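Local coordinates for protein alpha-amylase/trypsin inhibitor (Eleusine coracana, PDB 1B1U) that inhibits both trypsin and alpha-amylase, and may protect ragi seeds against hydrolytic enzymes from within and without, at residues A53-D65 and L105-L118. Residues are numbered along the deposited sequence; the frame is centred on the assembly and turned at random.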
ATOM      1  N   ALA A  53       7.891   9.183   6.155  1.00 17.78           N
ATOM      2  CA  ALA A  53       8.657   7.990   6.468  1.00 18.12           C
ATOM      3  C   ALA A  53       8.018   7.027   7.460  1.00 21.16           C
ATOM      4  O   ALA A  53       7.824   5.850   7.166  1.00 24.51           O
ATOM      5  CB  ALA A  53      10.024   8.404   6.984  1.00 20.23           C
ATOM      6  N   TYR A  54       7.709   7.532   8.648  1.00 24.34           N
ATOM      7  CA  TYR A  54       7.135   6.717   9.711  1.00 22.94           C
ATOM      8  C   TYR A  54       5.705   6.192   9.515  1.00 20.44           C
ATOM      9  O   TYR A  54       5.268   5.311  10.250  1.00 25.41           O
ATOM     10  CB  TYR A  54       7.234   7.480  11.037  1.00 27.34           C
ATOM     11  CG  TYR A  54       6.125   8.475  11.253  1.00 27.77           C
ATOM     12  CD1 TYR A  54       5.872   9.479  10.316  1.00 28.81           C
ATOM     13  CD2 TYR A  54       5.310   8.399  12.378  1.00 30.15           C
ATOM     14  CE1 TYR A  54       4.831  10.374  10.491  1.00 28.74           C
ATOM     15  CE2 TYR A  54       4.261   9.291  12.565  1.00 29.54           C
ATOM     16  CZ  TYR A  54       4.024  10.272  11.619  1.00 30.70           C
ATOM     17  OH  TYR A  54       2.955  11.125  11.777  1.00 30.94           O
ATOM     18  N   CYS A  55       4.974   6.711   8.539  1.00 19.11           N
ATOM     19  CA  CYS A  55       3.620   6.224   8.308  1.00 17.77           C
ATOM     20  C   CYS A  55       3.510   5.233   7.157  1.00 21.94           C
ATOM     21  O   CYS A  55       2.566   4.440   7.102  1.00 22.92           O
ATOM     22  CB  CYS A  55       2.680   7.395   8.062  1.00 24.38           C
ATOM     23  SG  CYS A  55       2.217   8.234   9.606  1.00 24.57           S
ATOM     24  N   ARG A  56       4.486   5.280   6.251  1.00 19.75           N
ATOM     25  CA  ARG A  56       4.539   4.414   5.073  1.00 16.00           C
ATOM     26  C   ARG A  56       4.199   2.939   5.318  1.00  6.64           C
ATOM     27  O   ARG A  56       3.308   2.407   4.679  1.00  8.65           O
ATOM     28  CB  ARG A  56       5.930   4.530   4.406  1.00 15.28           C
ATOM     29  CG  ARG A  56       5.977   5.527   3.248  1.00 14.08           C
ATOM     30  CD  ARG A  56       7.397   6.039   2.923  1.00  7.67           C
ATOM     31  NE  ARG A  56       7.316   7.321   2.228  1.00  9.96           N
ATOM     32  CZ  ARG A  56       8.304   8.208   2.125  1.00  6.48           C
ATOM     33  NH1 ARG A  56       9.489   7.978   2.675  1.00  6.16           N
ATOM     34  NH2 ARG A  56       8.090   9.347   1.485  1.00  4.80           N
ATOM     35  N   CYS A  57       4.915   2.277   6.219  1.00 10.90           N
ATOM     36  CA  CYS A  57       4.647   0.861   6.519  1.00 15.18           C
ATOM     37  C   CYS A  57       3.211   0.630   7.048  1.00 18.33           C
ATOM     38  O   CYS A  57       2.584  -0.396   6.747  1.00 19.55           O
ATOM     39  CB  CYS A  57       5.646   0.344   7.564  1.00 16.83           C
ATOM     40  SG  CYS A  57       7.318  -0.062   6.964  1.00 15.45           S
ATOM     41  N   GLU A  58       2.706   1.574   7.846  1.00 13.93           N
ATOM     42  CA  GLU A  58       1.355   1.470   8.408  1.00 13.11           C
ATOM     43  C   GLU A  58       0.340   1.617   7.294  1.00  9.24           C
ATOM     44  O   GLU A  58      -0.642   0.882   7.239  1.00 10.51           O
ATOM     45  CB  GLU A  58       1.136   2.560   9.475  1.00 18.52           C
ATOM     46  CG  GLU A  58      -0.285   2.665  10.064  1.00 17.29           C
ATOM     47  CD  GLU A  58      -0.852   1.334  10.527  1.00 12.95           C
ATOM     48  OE1 GLU A  58      -0.084   0.455  10.960  1.00 17.48           O
ATOM     49  OE2 GLU A  58      -2.082   1.166  10.464  1.00 26.73           O
ATOM     50  N   ALA A  59       0.596   2.575   6.407  1.00  9.09           N
ATOM     51  CA  ALA A  59      -0.254   2.859   5.253  1.00  8.46           C
ATOM     52  C   ALA A  59      -0.374   1.647   4.329  1.00  9.61           C
ATOM     53  O   ALA A  59      -1.412   1.439   3.685  1.00 11.52           O
ATOM     54  CB  ALA A  59       0.310   4.042   4.473  1.00  5.61           C
ATOM     55  N   VAL A  60       0.695   0.859   4.250  1.00 11.99           N
ATOM     56  CA  VAL A  60       0.697  -0.335   3.412  1.00 11.20           C
ATOM     57  C   VAL A  60      -0.146  -1.412   4.095  1.00  5.85           C
ATOM     58  O   VAL A  60      -0.954  -2.064   3.445  1.00  3.08           O
ATOM     59  CB  VAL A  60       2.144  -0.851   3.160  1.00 10.50           C
ATOM     60  CG1 VAL A  60       2.120  -2.234   2.502  1.00  2.00           C
ATOM     61  CG2 VAL A  60       2.874   0.124   2.251  1.00 11.34           C
ATOM     62  N   ARG A  61       0.038  -1.580   5.401  1.00  8.23           N
ATOM     63  CA  ARG A  61      -0.741  -2.561   6.161  1.00 10.55           C
ATOM     64  C   ARG A  61      -2.223  -2.252   6.016  1.00  8.97           C
ATOM     65  O   ARG A  61      -3.050  -3.157   5.876  1.00 10.20           O
ATOM     66  CB  ARG A  61      -0.361  -2.524   7.646  1.00 10.43           C
ATOM     67  CG  ARG A  61      -0.918  -3.684   8.471  1.00 10.09           C
ATOM     68  CD  ARG A  61      -1.017  -3.321   9.960  1.00  6.19           C
ATOM     69  NE  ARG A  61      -1.848  -2.142  10.173  1.00  2.00           N
ATOM     70  CZ  ARG A  61      -3.171  -2.159  10.071  1.00  6.36           C
ATOM     71  NH1 ARG A  61      -3.788  -3.285   9.768  1.00 12.32           N
ATOM     72  NH2 ARG A  61      -3.879  -1.055  10.237  1.00  8.81           N
ATOM     73  N   ILE A  62      -2.563  -0.969   6.038  1.00  9.29           N
ATOM     74  CA  ILE A  62      -3.961  -0.568   5.910  1.00 12.69           C
ATOM     75  C   ILE A  62      -4.491  -0.950   4.534  1.00 12.62           C
ATOM     76  O   ILE A  62      -5.672  -1.267   4.377  1.00 13.53           O
ATOM     77  CB  ILE A  62      -4.151   0.967   6.090  1.00 14.22           C
ATOM     78  CG1 ILE A  62      -3.546   1.445   7.413  1.00 15.47           C
ATOM     79  CG2 ILE A  62      -5.627   1.303   6.039  1.00 13.89           C
ATOM     80  CD1 ILE A  62      -3.653   2.972   7.626  1.00  9.31           C
ATOM     81  N   LEU A  63      -3.616  -0.892   3.529  1.00 16.51           N
ATOM     82  CA  LEU A  63      -3.998  -1.238   2.161  1.00 10.50           C
ATOM     83  C   LEU A  63      -4.396  -2.701   2.128  1.00  4.77           C
ATOM     84  O   LEU A  63      -5.403  -3.075   1.530  1.00  2.38           O
ATOM     85  CB  LEU A  63      -2.824  -1.011   1.200  1.00 13.47           C
ATOM     86  CG  LEU A  63      -2.921  -1.517  -0.246  1.00 11.71           C
ATOM     87  CD1 LEU A  63      -4.120  -0.888  -0.978  1.00  6.85           C
ATOM     88  CD2 LEU A  63      -1.611  -1.189  -0.957  1.00 13.25           C
ATOM     89  N   MET A  64      -3.590  -3.528   2.774  1.00  2.00           N
ATOM     90  CA  MET A  64      -3.858  -4.950   2.805  1.00  6.05           C
ATOM     91  C   MET A  64      -5.049  -5.321   3.684  1.00  9.03           C
ATOM     92  O   MET A  64      -6.104  -5.731   3.203  1.00  6.95           O
ATOM     93  CB  MET A  64      -2.624  -5.689   3.312  1.00  8.12           C
ATOM     94  CG  MET A  64      -1.300  -5.124   2.822  1.00  4.18           C
ATOM     95  SD  MET A  64       0.086  -6.031   3.486  1.00  8.39           S
ATOM     96  CE  MET A  64       0.994  -4.774   4.212  1.00  2.30           C
ATOM     97  N   ASP A  65      -4.866  -5.123   4.982  1.00 14.04           N
ATOM     98  CA  ASP A  65      -5.842  -5.487   5.998  1.00 14.24           C
ATOM     99  C   ASP A  65      -6.932  -4.513   6.429  1.00 15.19           C
ATOM    100  O   ASP A  65      -8.009  -4.938   6.832  1.00 19.44           O
ATOM    101  CB  ASP A  65      -5.058  -5.977   7.205  1.00 13.12           C
ATOM    102  CG  ASP A  65      -3.960  -6.935   6.802  1.00  8.64           C
ATOM    103  OD1 ASP A  65      -4.102  -7.530   5.714  1.00 13.54           O
ATOM    104  OD2 ASP A  65      -2.968  -7.099   7.543  1.00  9.53           O
ATOM    105  N   LEU A 105      11.749   3.567  -0.701  1.00 26.37           N
ATOM    106  CA  LEU A 105      11.400   4.670   0.201  1.00 23.32           C
ATOM    107  C   LEU A 105      11.665   4.292   1.656  1.00 19.26           C
ATOM    108  O   LEU A 105      11.235   3.229   2.109  1.00 23.97           O
ATOM    109  CB  LEU A 105       9.912   5.041   0.041  1.00 22.04           C
ATOM    110  CG  LEU A 105       9.427   5.731  -1.248  1.00 22.58           C
ATOM    111  CD1 LEU A 105       7.950   5.431  -1.481  1.00 23.23           C
ATOM    112  CD2 LEU A 105       9.640   7.233  -1.144  1.00 20.48           C
ATOM    113  N   ALA A 106      12.366   5.157   2.387  1.00 14.32           N
ATOM    114  CA  ALA A 106      12.655   4.883   3.789  1.00 12.74           C
ATOM    115  C   ALA A 106      11.340   4.791   4.563  1.00  8.07           C
ATOM    116  O   ALA A 106      10.312   5.321   4.147  1.00  7.06           O
ATOM    117  CB  ALA A 106      13.553   5.962   4.378  1.00  6.43           C
ATOM    118  N   THR A 107      11.376   4.107   5.690  1.00 14.13           N
ATOM    119  CA  THR A 107      10.177   3.911   6.491  1.00 12.67           C
ATOM    120  C   THR A 107      10.466   4.164   7.966  1.00 16.01           C
ATOM    121  O   THR A 107      11.468   4.798   8.307  1.00 13.57           O
ATOM    122  CB  THR A 107       9.680   2.474   6.321  1.00  5.48           C
ATOM    123  OG1 THR A 107      10.690   1.565   6.779  1.00  6.86           O
ATOM    124  CG2 THR A 107       9.394   2.189   4.877  1.00 12.08           C
ATOM    125  N   ILE A 108       9.578   3.666   8.831  1.00 19.95           N
ATOM    126  CA  ILE A 108       9.729   3.811  10.277  1.00 12.89           C
ATOM    127  C   ILE A 108      11.031   3.147  10.704  1.00 10.01           C
ATOM    128  O   ILE A 108      11.771   3.697  11.515  1.00 18.51           O
ATOM    129  CB  ILE A 108       8.523   3.159  11.059  1.00 11.89           C
ATOM    130  CG1 ILE A 108       8.669   3.381  12.568  1.00 13.27           C
ATOM    131  CG2 ILE A 108       8.460   1.668  10.809  1.00  9.60           C
ATOM    132  CD1 ILE A 108       7.430   3.996  13.230  1.00 15.24           C
ATOM    133  N   HIS A 109      11.314   1.976  10.136  1.00 10.72           N
ATOM    134  CA  HIS A 109      12.517   1.211  10.469  1.00 10.87           C
ATOM    135  C   HIS A 109      13.816   1.867  10.013  1.00 12.66           C
ATOM    136  O   HIS A 109      14.905   1.456  10.426  1.00 12.20           O
ATOM    137  CB  HIS A 109      12.441  -0.201   9.876  1.00 11.74           C
ATOM    138  CG  HIS A 109      11.077  -0.816   9.921  1.00 11.30           C
ATOM    139  ND1 HIS A 109      10.077  -0.472   9.039  1.00 11.31           N
ATOM    140  CD2 HIS A 109      10.559  -1.782  10.717  1.00 10.78           C
ATOM    141  CE1 HIS A 109       9.002  -1.201   9.287  1.00  9.07           C
ATOM    142  NE2 HIS A 109       9.270  -2.004  10.299  1.00  2.42           N
ATOM    143  N   GLY A 110      13.702   2.870   9.149  1.00 16.69           N
ATOM    144  CA  GLY A 110      14.882   3.572   8.676  1.00 22.26           C
ATOM    145  C   GLY A 110      15.425   3.189   7.310  1.00 21.55           C
ATOM    146  O   GLY A 110      16.513   3.628   6.953  1.00 19.54           O
ATOM    147  N   GLY A 111      14.677   2.392   6.551  1.00 22.22           N
ATOM    148  CA  GLY A 111      15.134   1.986   5.237  1.00 22.63           C
ATOM    149  C   GLY A 111      14.024   1.484   4.337  1.00 24.26           C
ATOM    150  O   GLY A 111      12.894   1.321   4.795  1.00 19.32           O
ATOM    151  N   PRO A 112      14.317   1.227   3.043  1.00 25.20           N
ATOM    152  CA  PRO A 112      13.315   0.738   2.087  1.00 25.99           C
ATOM    153  C   PRO A 112      12.860  -0.708   2.348  1.00 29.59           C
ATOM    154  O   PRO A 112      12.970  -1.587   1.481  1.00 27.49           O
ATOM    155  CB  PRO A 112      13.996   0.913   0.725  1.00 21.73           C
ATOM    156  CG  PRO A 112      15.448   0.902   1.021  1.00 14.88           C
ATOM    157  CD  PRO A 112      15.640   1.416   2.415  1.00 22.43           C
ATOM    158  N   PHE A 113      12.346  -0.936   3.555  1.00 28.72           N
ATOM    159  CA  PHE A 113      11.851  -2.245   3.963  1.00 26.68           C
ATOM    160  C   PHE A 113      10.940  -2.103   5.173  1.00 26.97           C
ATOM    161  O   PHE A 113      11.190  -1.278   6.051  1.00 25.30           O
ATOM    162  CB  PHE A 113      13.013  -3.189   4.311  1.00 23.03           C
ATOM    163  CG  PHE A 113      13.888  -2.698   5.431  1.00 24.82           C
ATOM    164  CD1 PHE A 113      14.728  -1.610   5.252  1.00 21.00           C
ATOM    165  CD2 PHE A 113      13.880  -3.330   6.667  1.00 25.57           C
ATOM    166  CE1 PHE A 113      15.541  -1.162   6.281  1.00 20.61           C
ATOM    167  CE2 PHE A 113      14.696  -2.882   7.705  1.00 22.14           C
ATOM    168  CZ  PHE A 113      15.524  -1.799   7.510  1.00 20.37           C
ATOM    169  N   CYS A 114       9.877  -2.906   5.197  1.00 28.68           N
ATOM    170  CA  CYS A 114       8.915  -2.917   6.297  1.00 26.97           C
ATOM    171  C   CYS A 114       9.086  -4.234   7.048  1.00 30.18           C
ATOM    172  O   CYS A 114       8.958  -5.304   6.455  1.00 34.06           O
ATOM    173  CB  CYS A 114       7.488  -2.833   5.757  1.00 20.51           C
ATOM    174  SG  CYS A 114       6.960  -1.160   5.293  1.00 16.36           S
ATOM    175  N   LEU A 115       9.374  -4.163   8.344  1.00 31.78           N
ATOM    176  CA  LEU A 115       9.561  -5.377   9.127  1.00 31.83           C
ATOM    177  C   LEU A 115       8.263  -5.869   9.745  1.00 35.97           C
ATOM    178  O   LEU A 115       8.009  -7.069   9.803  1.00 35.23           O
ATOM    179  CB  LEU A 115      10.577  -5.134  10.241  1.00 29.59           C
ATOM    180  CG  LEU A 115      12.065  -5.339   9.958  1.00 28.39           C
ATOM    181  CD1 LEU A 115      12.281  -6.101   8.658  1.00 26.95           C
ATOM    182  CD2 LEU A 115      12.715  -3.980   9.896  1.00 29.34           C
ATOM    183  N   SER A 116       7.440  -4.933  10.198  1.00 42.89           N
ATOM    184  CA  SER A 116       6.182  -5.269  10.847  1.00 48.58           C
ATOM    185  C   SER A 116       4.965  -5.365   9.925  1.00 53.37           C
ATOM    186  O   SER A 116       3.855  -5.006  10.321  1.00 55.49           O
ATOM    187  CB  SER A 116       5.898  -4.250  11.949  1.00 48.15           C
ATOM    188  OG  SER A 116       6.786  -4.422  13.038  1.00 48.56           O
ATOM    189  N   LEU A 117       5.156  -5.855   8.704  1.00 56.72           N
ATOM    190  CA  LEU A 117       4.031  -5.975   7.784  1.00 58.58           C
ATOM    191  C   LEU A 117       3.815  -7.402   7.272  1.00 61.48           C
ATOM    192  O   LEU A 117       4.763  -8.093   6.873  1.00 62.69           O
ATOM    193  CB  LEU A 117       4.201  -5.003   6.619  1.00 55.27           C
ATOM    194  CG  LEU A 117       3.422  -3.703   6.828  1.00 53.22           C
ATOM    195  CD1 LEU A 117       4.022  -2.925   7.988  1.00 49.89           C
ATOM    196  CD2 LEU A 117       3.455  -2.880   5.552  1.00 55.34           C
ATOM    197  N   LEU A 118       2.551  -7.821   7.291  1.00 59.94           N
ATOM    198  CA  LEU A 118       2.145  -9.159   6.876  1.00 59.59           C
ATOM    199  C   LEU A 118       2.260  -9.427   5.379  1.00 60.09           C
ATOM    200  O   LEU A 118       1.308  -9.234   4.616  1.00 60.49           O
ATOM    201  CB  LEU A 118       0.715  -9.418   7.349  1.00 61.05           C
ATOM    202  CG  LEU A 118       0.474  -9.197   8.851  1.00 62.81           C
ATOM    203  CD1 LEU A 118       1.639  -9.769   9.670  1.00 61.02           C
ATOM    204  CD2 LEU A 118       0.302  -7.705   9.122  1.00 62.99           C
TER
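Arg56 reaches from helix 53-64 to the chain at Leu105 and Ala106. Its CB lies 4.2 Å from Thr107 CG2; beyond it the chain stays straight, with chi2 (159°) and chi3 both near anti, which brings CD alongside Leu105 CB and the carbonyl oxygen of Ala106. At the tip, NH1 donates to Ala106 O at 3.1 Å with a nearly straight N-H...O angle of 171°; the acceptor lies in the guanidinium plane, whereas the donor is tilted from the carbonyl plane. Leu105 CD2 sits over the centre of one guanidinium face, 3.7 Å from CZ. With NE bonded to Leu48 O and NH2 to Glu49 O, all three nitrogens have carbonyl acceptors, which fixes the rotation of the flat group. A leucine here would probably leave the carbonyls of Leu48, Glu49 and Ala106 each without its N-H donor, and the helix without this polar link to the 105-118 chain.

The next residue, Cys57, is joined covalently to Cys114: the two SG atoms are 2.0 Å apart, with a disulfide torsion of -111°. The same Cys57 sulfur meets the His109 ring at its edge, close to the ring plane and 4.1 Å from the centroid, and also touches Thr107 CB. Further along, Leu117 packs between helix residues: its CD1 lies against Cys57 CB at 3.7 Å, while the CD2 branch, whose exact place is doubtful, points towards Val60 and Met64.

Together with Cys55, which is bonded to Cys6, Cys57 forms the Cys-X-Cys pair characteristic of the prolamin-clan fold of cereal trypsin/alpha-amylase inhibitors, in which disulfides tie irregular C-terminal chain to a helical core.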